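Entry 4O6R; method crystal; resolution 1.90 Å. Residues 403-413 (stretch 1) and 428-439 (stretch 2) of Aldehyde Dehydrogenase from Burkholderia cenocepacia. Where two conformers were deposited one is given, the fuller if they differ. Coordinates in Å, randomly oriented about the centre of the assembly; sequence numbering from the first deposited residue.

Stretch 1 403-413: SDDEALAIANA
Stretch 2 428-439: SRAHRMAARIDA

The most distinctive feature here is a single amide side chain that reads the backbone where a helix ends. Asn-412 (chi1 m, chi2 -14°) accepts from Asp-438 N through OD1 at 2.7 Å and donates through ND2 to Arg-436 O at 3.1 Å, both nearly straight. An amide suits this place because it offers a donor and an acceptor together, and Ile-437 (phi/psi -74/133) has just left helical geometry. The CA atoms of Asn-412 and Asp-438 lie 5.9 Å apart.

Helices 404-411 and 428-436 run in roughly the same direction, crossing at -30° with axes 10.8 Å apart at closest. Ser-403 (chi1 p) caps the first, its OG accepting from Glu-406 N at 3.0 Å. At the helix's first residue, Asp-404 (chi1 m, chi2 21°), CA-to-CB points toward the other stretch. Its carboxylate offers two acceptors to two donors of the oppositely charged Arg-429 (t, t, m, 147°): NE to OD2 2.9 Å, nearly linear, and NH2 to OD1 3.1 Å, more bent. A water links Asp-404 OD2 (2.7 Å) to Arg-432 NH1 (3.0 Å).

Between these polar ends, flexible, unbranched Met-433 (m, m, m) brings CE to 4.2 Å from Leu-408 CB and 4.4 Å from Ala-407 CB. Branched Leu-408 (t, p) extends CD1 to 3.9 Å from Ile-437 CG1; for Ala-411, a methyl suffices, CB lying 4.3 Å from that same CG1.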

# COMPACT_ATOMS: atom_id res chain seq x y z
N SER A 403 7.99 6.33 39.21
CA SER A 403 6.93 5.50 38.62
C SER A 403 6.96 5.69 37.09
O SER A 403 7.47 6.68 36.61
CB SER A 403 5.59 5.97 39.16
OG SER A 403 5.34 7.28 38.69
N ASP A 404 6.43 4.73 36.34
CA ASP A 404 6.35 4.86 34.87
C ASP A 404 5.58 6.12 34.50
O ASP A 404 5.95 6.82 33.56
CB ASP A 404 5.64 3.66 34.23
CG ASP A 404 6.43 2.37 34.33
OD1 ASP A 404 7.32 2.21 35.20
OD2 ASP A 404 6.14 1.46 33.53
N ASP A 405 4.51 6.42 35.24
CA ASP A 405 3.72 7.62 34.96
C ASP A 405 4.54 8.91 35.13
O ASP A 405 4.40 9.81 34.34
CB ASP A 405 2.48 7.72 35.84
CG ASP A 405 1.46 6.66 35.56
OD1 ASP A 405 1.36 6.14 34.45
OD2 ASP A 405 0.73 6.36 36.51
N GLU A 406 5.39 8.97 36.16
CA GLU A 406 6.28 10.13 36.31
C GLU A 406 7.27 10.24 35.14
O GLU A 406 7.55 11.34 34.68
CB GLU A 406 7.06 10.13 37.65
CG GLU A 406 7.78 11.47 37.88
CD GLU A 406 8.63 11.56 39.15
OE1 GLU A 406 8.92 10.54 39.76
OE2 GLU A 406 9.02 12.66 39.53
N ALA A 407 7.80 9.11 34.69
CA ALA A 407 8.72 9.13 33.55
C ALA A 407 8.05 9.67 32.30
O ALA A 407 8.67 10.44 31.55
CB ALA A 407 9.30 7.76 33.28
N LEU A 408 6.79 9.28 32.11
CA LEU A 408 6.00 9.72 30.98
C LEU A 408 5.70 11.20 31.09
O LEU A 408 5.82 11.93 30.11
CB LEU A 408 4.66 8.98 30.92
CG LEU A 408 3.74 9.36 29.77
CD1 LEU A 408 4.48 9.07 28.46
CD2 LEU A 408 2.46 8.57 29.93
N ALA A 409 5.30 11.63 32.28
CA ALA A 409 5.00 13.04 32.51
C ALA A 409 6.24 13.88 32.20
O ALA A 409 6.15 14.89 31.49
CB ALA A 409 4.47 13.28 33.93
N ILE A 410 7.40 13.47 32.69
CA ILE A 410 8.64 14.18 32.38
C ILE A 410 8.90 14.19 30.87
O ILE A 410 9.16 15.25 30.29
CB ILE A 410 9.84 13.59 33.15
CG1 ILE A 410 9.69 13.85 34.64
CG2 ILE A 410 11.16 14.16 32.67
CD1 ILE A 410 10.61 13.01 35.52
N ALA A 411 8.81 13.03 30.24
CA ALA A 411 9.09 12.90 28.83
C ALA A 411 8.30 13.92 28.03
O ALA A 411 8.82 14.52 27.11
CB ALA A 411 8.80 11.49 28.31
N ASN A 412 7.02 14.06 28.39
CA ASN A 412 6.09 14.89 27.64
C ASN A 412 6.01 16.33 28.14
O ASN A 412 5.17 17.08 27.64
CB ASN A 412 4.70 14.25 27.63
CG ASN A 412 4.63 13.02 26.72
OD1 ASN A 412 5.52 12.76 25.89
ND2 ASN A 412 3.57 12.26 26.87
N ALA A 413 6.89 16.74 29.07
CA ALA A 413 6.81 18.07 29.72
C ALA A 413 7.43 19.24 28.95
O ALA A 413 7.39 20.39 29.44
CB ALA A 413 7.43 18.01 31.12
N SER A 428 5.72 -5.27 28.13
CA SER A 428 4.53 -4.38 28.10
C SER A 428 4.93 -2.91 28.23
O SER A 428 4.46 -2.06 27.48
CB SER A 428 3.54 -4.75 29.20
OG SER A 428 3.05 -6.07 29.00
N ARG A 429 5.83 -2.61 29.15
CA ARG A 429 6.25 -1.23 29.39
C ARG A 429 6.83 -0.63 28.12
O ARG A 429 6.51 0.49 27.79
CB ARG A 429 7.28 -1.14 30.51
CG ARG A 429 7.89 0.26 30.68
CD ARG A 429 9.07 0.20 31.62
NE ARG A 429 8.66 0.09 33.00
CZ ARG A 429 9.30 -0.56 33.96
NH1 ARG A 429 10.39 -1.28 33.74
NH2 ARG A 429 8.80 -0.49 35.18
N ALA A 430 7.68 -1.39 27.42
CA ALA A 430 8.33 -0.86 26.22
C ALA A 430 7.30 -0.33 25.22
O ALA A 430 7.40 0.82 24.76
CB ALA A 430 9.22 -1.92 25.57
N HIS A 431 6.30 -1.14 24.91
CA HIS A 431 5.35 -0.77 23.88
C HIS A 431 4.36 0.28 24.38
O HIS A 431 3.94 1.15 23.61
CB HIS A 431 4.62 -1.99 23.32
CG HIS A 431 5.53 -2.96 22.65
ND1 HIS A 431 6.11 -2.72 21.42
CD2 HIS A 431 6.00 -4.16 23.06
CE1 HIS A 431 6.89 -3.73 21.10
NE2 HIS A 431 6.85 -4.61 22.08
N ARG A 432 3.98 0.17 25.64
CA ARG A 432 3.03 1.09 26.25
C ARG A 432 3.64 2.50 26.30
O ARG A 432 3.01 3.48 25.90
CB ARG A 432 2.70 0.61 27.66
CG ARG A 432 1.65 1.43 28.37
CD ARG A 432 1.49 1.01 29.83
NE ARG A 432 1.12 -0.39 29.98
CZ ARG A 432 1.81 -1.34 30.62
NH1 ARG A 432 2.99 -1.10 31.20
NH2 ARG A 432 1.31 -2.58 30.65
N MET A 433 4.86 2.58 26.83
CA MET A 433 5.55 3.87 26.88
C MET A 433 5.77 4.43 25.46
O MET A 433 5.56 5.63 25.24
CB MET A 433 6.91 3.76 27.57
CG MET A 433 6.86 3.57 29.08
SD MET A 433 6.31 4.98 30.06
CE MET A 433 7.50 6.23 29.62
N ALA A 434 6.20 3.59 24.52
CA ALA A 434 6.44 4.09 23.14
C ALA A 434 5.18 4.75 22.56
O ALA A 434 5.26 5.77 21.86
CB ALA A 434 6.97 3.00 22.23
N ALA A 435 4.02 4.16 22.82
CA ALA A 435 2.74 4.66 22.31
C ALA A 435 2.35 6.03 22.92
O ALA A 435 1.73 6.82 22.24
CB ALA A 435 1.64 3.66 22.60
N ARG A 436 2.77 6.29 24.16
CA ARG A 436 2.30 7.44 24.94
C ARG A 436 3.22 8.65 24.94
O ARG A 436 2.80 9.75 25.27
CB ARG A 436 2.04 6.99 26.37
CG ARG A 436 0.83 6.07 26.44
CD ARG A 436 0.55 5.56 27.83
NE ARG A 436 -0.43 4.49 27.80
CZ ARG A 436 -0.98 3.93 28.87
NH1 ARG A 436 -0.63 4.34 30.09
NH2 ARG A 436 -1.86 2.94 28.73
N ILE A 437 4.48 8.45 24.57
CA ILE A 437 5.43 9.54 24.48
C ILE A 437 5.12 10.36 23.24
O ILE A 437 4.90 9.79 22.16
CB ILE A 437 6.88 9.02 24.45
CG1 ILE A 437 7.27 8.40 25.81
CG2 ILE A 437 7.86 10.15 24.12
CD1 ILE A 437 8.46 7.48 25.69
N ASP A 438 5.08 11.68 23.42
CA ASP A 438 4.88 12.63 22.33
C ASP A 438 6.12 12.78 21.49
O ASP A 438 7.01 13.56 21.85
CB ASP A 438 4.64 14.04 22.89
CG ASP A 438 3.38 14.16 23.70
OD1 ASP A 438 2.47 13.31 23.56
OD2 ASP A 438 3.31 15.16 24.46
N ALA A 439 6.21 12.05 20.40
CA ALA A 439 7.37 12.12 19.56
C ALA A 439 7.06 11.41 18.25
O ALA A 439 6.19 10.52 18.21
CB ALA A 439 8.57 11.45 20.23
O HOH W 1 4.37 1.58 31.47
O HOH W 2 8.71 13.78 24.19